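Local coordinates for protein ATP-dependent 6-phosphofructokinase isozyme 2 (Escherichia coli, PDB 3UMO) that catalyses the ATP-dependent phosphorylation of fructose 6-phosphate to fructose 1,6-bisphosphate, the first committing step of glycolysis, at residues 125-138 / 153-167. Sequence-based numbering, arbitrary orientation. Where two conformers were deposited one is given.
Sequences VLEIESGAILVISG and ISAAQKQGIRCIVDS
Strands 133-137 and 162-166 run parallel, 4.7 Å apart between axes, their backbone bonds alternating from Arg-162 N on Ala-132 O to Gly-138 N on Asp-166 O, as expected of a beta-alpha-beta unit whose crossover is helix 146-158. The branched residues Ile-133, Val-135 and Ile-164 suit the extended chain; Ile-133 CG2 lies 3.6 Å from Ile-164 CD1, and Val-135 and Ile-164 meet helix 254-267 at Thr-263. On the face that carries Ile-136 and Cys-163, Ile-136 CD1 reaches Ile-153 CG1 (3.9 Å) of the crossover helix and Cys-163 CB. Ile-161, with CG1 anti to its carbonyl carbon (chi1 -60°), sends CD1 to Ile-128 CB at 3.8 Å. Gly-160, at positive phi, closes the helix in a Schellman motif, and its O accepts Gly-131 N at 2.7 Å. Gln-159 crosses Leu-126 at a right angle; its NE2 meets Leu-126 O (3.1 Å) from above the carbonyl plane and also donates to a water bound to Ile-128 O. A leucine in place of Gln-159 would probably leave Leu-126 O without this donor and the water less firmly held. At the opposite end, a water accepts from Ser-137 OG and donates to Asp-166 OD1, 2.7 Å from its oxygen to OD1; the mostly apolar strands thus end in polar residues close to the magnesium and the ATP.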
loop_
_atom_site.group_PDB
_atom_site.type_symbol
_atom_site.label_atom_id
_atom_site.label_comp_id
_atom_site.label_asym_id
_atom_site.label_seq_id
_atom_site.Cartn_x
_atom_site.Cartn_y
_atom_site.Cartn_z
ATOM N N VAL A 125 35.675 26.383 0.575
ATOM C CA VAL A 125 35.915 25.818 1.899
ATOM C C VAL A 125 37.219 26.323 2.509
ATOM O O VAL A 125 37.273 26.632 3.697
ATOM C CB VAL A 125 35.920 24.277 1.859
ATOM C CG1 VAL A 125 36.438 23.704 3.170
ATOM C CG2 VAL A 125 34.526 23.757 1.565
ATOM N N LEU A 126 38.262 26.427 1.696
ATOM C CA LEU A 126 39.563 26.849 2.204
ATOM C C LEU A 126 39.662 28.360 2.448
ATOM O O LEU A 126 40.698 28.859 2.899
ATOM C CB LEU A 126 40.690 26.336 1.301
ATOM C CG LEU A 126 40.703 24.803 1.219
ATOM C CD1 LEU A 126 41.862 24.295 0.371
ATOM C CD2 LEU A 126 40.739 24.186 2.619
ATOM N N GLU A 127 38.582 29.081 2.162
ATOM C CA GLU A 127 38.495 30.492 2.528
ATOM C C GLU A 127 37.930 30.656 3.934
ATOM O O GLU A 127 37.932 31.753 4.491
ATOM C CB GLU A 127 37.649 31.269 1.518
ATOM C CG GLU A 127 38.307 31.413 0.157
ATOM C CD GLU A 127 37.414 32.099 -0.855
ATOM O OE1 GLU A 127 36.317 32.557 -0.469
ATOM O OE2 GLU A 127 37.809 32.178 -2.038
ATOM N N ILE A 128 37.440 29.557 4.501
ATOM C CA ILE A 128 36.947 29.558 5.874
ATOM C C ILE A 128 38.126 29.794 6.814
ATOM O O ILE A 128 39.213 29.247 6.603
ATOM C CB ILE A 128 36.240 28.226 6.206
ATOM C CG1 ILE A 128 34.956 28.094 5.383
ATOM C CG2 ILE A 128 35.928 28.126 7.680
ATOM C CD1 ILE A 128 34.346 26.702 5.418
ATOM N N GLU A 129 37.923 30.628 7.831
ATOM C CA GLU A 129 38.997 30.959 8.761
ATOM C C GLU A 129 39.336 29.787 9.678
ATOM O O GLU A 129 38.511 28.899 9.895
ATOM C CB GLU A 129 38.627 32.190 9.595
ATOM C CG GLU A 129 37.336 32.053 10.383
ATOM C CD GLU A 129 36.121 32.543 9.614
ATOM O OE1 GLU A 129 35.867 32.057 8.490
ATOM O OE2 GLU A 129 35.423 33.432 10.138
ATOM N N SER A 130 40.552 29.788 10.213
ATOM C CA SER A 130 40.956 28.768 11.177
ATOM C C SER A 130 40.103 28.873 12.435
ATOM O O SER A 130 39.810 29.977 12.905
ATOM C CB SER A 130 42.441 28.920 11.531
ATOM O OG SER A 130 42.751 28.261 12.748
ATOM N N GLY A 131 39.688 27.727 12.967
ATOM C CA GLY A 131 38.907 27.701 14.187
ATOM C C GLY A 131 37.413 27.635 13.932
ATOM O O GLY A 131 36.642 27.250 14.810
ATOM N N ALA A 132 37.003 28.024 12.729
ATOM C CA ALA A 132 35.596 27.934 12.350
ATOM C C ALA A 132 35.171 26.489 12.134
ATOM O O ALA A 132 36.006 25.600 11.955
ATOM C CB ALA A 132 35.319 28.759 11.106
ATOM N N ILE A 133 33.862 26.270 12.137
ATOM C CA ILE A 133 33.299 24.939 11.999
ATOM C C ILE A 133 32.686 24.740 10.617
ATOM O O ILE A 133 31.970 25.606 10.113
ATOM C CB ILE A 133 32.245 24.687 13.096
ATOM C CG1 ILE A 133 32.926 24.690 14.469
ATOM C CG2 ILE A 133 31.512 23.369 12.875
ATOM C CD1 ILE A 133 31.956 24.690 15.627
ATOM N N LEU A 134 32.991 23.597 10.008
ATOM C CA LEU A 134 32.399 23.201 8.737
ATOM C C LEU A 134 31.628 21.900 8.898
ATOM O O LEU A 134 32.189 20.873 9.291
ATOM C CB LEU A 134 33.474 23.014 7.669
ATOM C CG LEU A 134 32.915 22.481 6.347
ATOM C CD1 LEU A 134 31.987 23.515 5.734
ATOM C CD2 LEU A 134 34.049 22.114 5.386
ATOM N N VAL A 135 30.339 21.940 8.586
ATOM C CA VAL A 135 29.519 20.734 8.628
ATOM C C VAL A 135 29.326 20.179 7.227
ATOM O O VAL A 135 28.659 20.792 6.395
ATOM C CB VAL A 135 28.130 21.007 9.246
ATOM C CG1 VAL A 135 27.332 19.705 9.352
ATOM C CG2 VAL A 135 28.268 21.663 10.610
ATOM N N ILE A 136 29.913 19.014 6.970
ATOM C CA ILE A 136 29.747 18.334 5.692
ATOM C C ILE A 136 28.631 17.304 5.861
ATOM O O ILE A 136 28.801 16.296 6.548
ATOM C CB ILE A 136 31.050 17.639 5.254
ATOM C CG1 ILE A 136 32.210 18.630 5.273
ATOM C CG2 ILE A 136 30.891 17.044 3.861
ATOM C CD1 ILE A 136 33.301 18.269 6.252
ATOM N N SER A 137 27.481 17.565 5.245
ATOM C CA SER A 137 26.307 16.728 5.460
ATOM C C SER A 137 25.552 16.414 4.168
ATOM O O SER A 137 25.287 17.301 3.352
ATOM C CB SER A 137 25.349 17.397 6.462
ATOM O OG SER A 137 24.136 16.671 6.536
ATOM N N GLY A 138 25.208 15.145 3.988
ATOM C CA GLY A 138 24.393 14.741 2.860
ATOM C C GLY A 138 25.088 13.701 2.012
ATOM O O GLY A 138 26.222 13.299 2.297
ATOM N N ILE A 153 38.484 17.212 3.022
ATOM C CA ILE A 153 38.465 17.222 4.476
ATOM C C ILE A 153 39.873 17.340 5.050
ATOM O O ILE A 153 40.095 18.084 6.009
ATOM C CB ILE A 153 37.709 15.999 5.026
ATOM C CG1 ILE A 153 36.222 16.148 4.710
ATOM C CG2 ILE A 153 37.922 15.859 6.522
ATOM C CD1 ILE A 153 35.467 14.850 4.731
ATOM N N SER A 154 40.829 16.637 4.446
ATOM C CA SER A 154 42.213 16.730 4.884
ATOM C C SER A 154 42.726 18.153 4.699
ATOM O O SER A 154 43.419 18.686 5.563
ATOM C CB SER A 154 43.103 15.755 4.110
ATOM O OG SER A 154 44.433 15.799 4.597
ATOM N N ALA A 155 42.371 18.759 3.569
ATOM C CA ALA A 155 42.783 20.125 3.250
ATOM C C ALA A 155 42.230 21.113 4.269
ATOM O O ALA A 155 42.938 22.007 4.733
ATOM C CB ALA A 155 42.320 20.499 1.852
ATOM N N ALA A 156 40.956 20.943 4.611
ATOM C CA ALA A 156 40.294 21.835 5.555
ATOM C C ALA A 156 40.911 21.739 6.948
ATOM O O ALA A 156 41.172 22.759 7.594
ATOM C CB ALA A 156 38.793 21.547 5.602
ATOM N N GLN A 157 41.154 20.515 7.407
ATOM C CA GLN A 157 41.702 20.295 8.746
ATOM C C GLN A 157 43.125 20.831 8.931
ATOM O O GLN A 157 43.468 21.325 10.007
ATOM C CB GLN A 157 41.614 18.815 9.136
ATOM C CG GLN A 157 40.176 18.341 9.330
ATOM C CD GLN A 157 40.074 16.962 9.955
ATOM O OE1 GLN A 157 39.168 16.699 10.747
ATOM N NE2 GLN A 157 40.989 16.072 9.592
ATOM N N LYS A 158 43.945 20.741 7.888
ATOM C CA LYS A 158 45.332 21.215 7.960
ATOM C C LYS A 158 45.450 22.680 8.376
ATOM O O LYS A 158 46.470 23.099 8.927
ATOM C CB LYS A 158 46.041 21.013 6.624
ATOM C CG LYS A 158 46.364 19.571 6.309
ATOM C CD LYS A 158 47.055 19.461 4.971
ATOM C CE LYS A 158 47.097 18.023 4.485
ATOM N NZ LYS A 158 47.341 17.950 3.017
ATOM N N GLN A 159 44.404 23.454 8.117
ATOM C CA GLN A 159 44.437 24.878 8.418
ATOM C C GLN A 159 43.426 25.276 9.482
ATOM O O GLN A 159 42.930 26.405 9.493
ATOM C CB GLN A 159 44.196 25.687 7.155
ATOM C CG GLN A 159 42.913 25.332 6.465
ATOM C CD GLN A 159 42.729 26.104 5.192
ATOM O OE1 GLN A 159 43.333 25.780 4.171
ATOM N NE2 GLN A 159 41.904 27.147 5.241
ATOM N N GLY A 160 43.115 24.339 10.368
ATOM C CA GLY A 160 42.365 24.657 11.567
ATOM C C GLY A 160 40.861 24.718 11.422
ATOM O O GLY A 160 40.181 25.172 12.340
ATOM N N ILE A 161 40.332 24.267 10.289
ATOM C CA ILE A 161 38.879 24.179 10.142
ATOM C C ILE A 161 38.372 22.932 10.858
ATOM O O ILE A 161 38.858 21.825 10.608
ATOM C CB ILE A 161 38.446 24.147 8.668
ATOM C CG1 ILE A 161 38.903 25.425 7.959
ATOM C CG2 ILE A 161 36.928 23.987 8.566
ATOM C CD1 ILE A 161 38.747 25.382 6.458
ATOM N N ARG A 162 37.412 23.117 11.761
ATOM C CA ARG A 162 36.889 22.012 12.554
ATOM C C ARG A 162 35.744 21.341 11.798
ATOM O O ARG A 162 34.729 21.972 11.511
ATOM C CB ARG A 162 36.439 22.510 13.931
ATOM C CG ARG A 162 37.568 23.157 14.746
ATOM C CD ARG A 162 37.030 23.888 15.974
ATOM N NE ARG A 162 36.660 22.979 17.055
ATOM C CZ ARG A 162 35.963 23.337 18.130
ATOM N NH1 ARG A 162 35.545 24.589 18.269
ATOM N NH2 ARG A 162 35.677 22.440 19.065
ATOM N N CYS A 163 35.913 20.063 11.464
ATOM C CA CYS A 163 34.957 19.385 10.590
ATOM C C CYS A 163 33.976 18.466 11.311
ATOM O O CYS A 163 34.360 17.658 12.163
ATOM C CB CYS A 163 35.700 18.609 9.500
ATOM S SG CYS A 163 36.638 19.675 8.378
ATOM N N ILE A 164 32.701 18.608 10.954
ATOM C CA ILE A 164 31.641 17.746 11.449
ATOM C C ILE A 164 31.071 17.017 10.241
ATOM O O ILE A 164 30.845 17.626 9.193
ATOM C CB ILE A 164 30.546 18.581 12.141
ATOM C CG1 ILE A 164 31.121 19.247 13.398
ATOM C CG2 ILE A 164 29.329 17.726 12.479
ATOM C CD1 ILE A 164 30.155 20.210 14.080
ATOM N N VAL A 165 30.867 15.710 10.371
ATOM C CA VAL A 165 30.440 14.907 9.228
ATOM C C VAL A 165 29.140 14.160 9.503
ATOM O O VAL A 165 28.990 13.521 10.542
ATOM C CB VAL A 165 31.530 13.887 8.825
ATOM C CG1 VAL A 165 31.054 13.014 7.664
ATOM C CG2 VAL A 165 32.836 14.600 8.465
ATOM N N ASP A 166 28.192 14.256 8.570
ATOM C CA ASP A 166 26.975 13.453 8.619
ATOM C C ASP A 166 26.706 12.935 7.212
ATOM O O ASP A 166 26.290 13.687 6.336
ATOM C CB ASP A 166 25.798 14.288 9.128
ATOM C CG ASP A 166 24.515 13.481 9.258
ATOM O OD1 ASP A 166 23.500 14.071 9.683
ATOM O OD2 ASP A 166 24.513 12.269 8.935
ATOM N N SER A 167 26.974 11.655 6.985
ATOM C CA SER A 167 26.787 11.092 5.658
ATOM C C SER A 167 26.517 9.604 5.777
ATOM O O SER A 167 26.165 9.113 6.848
ATOM C CB SER A 167 28.019 11.353 4.787
ATOM O OG SER A 167 27.754 11.069 3.424
HETATM O O HOH W 1 41.579 28.384 7.588
HETATM O O HOH W 2 37.460 26.849 17.286
HETATM O O HOH W 3 23.027 16.652 8.934
#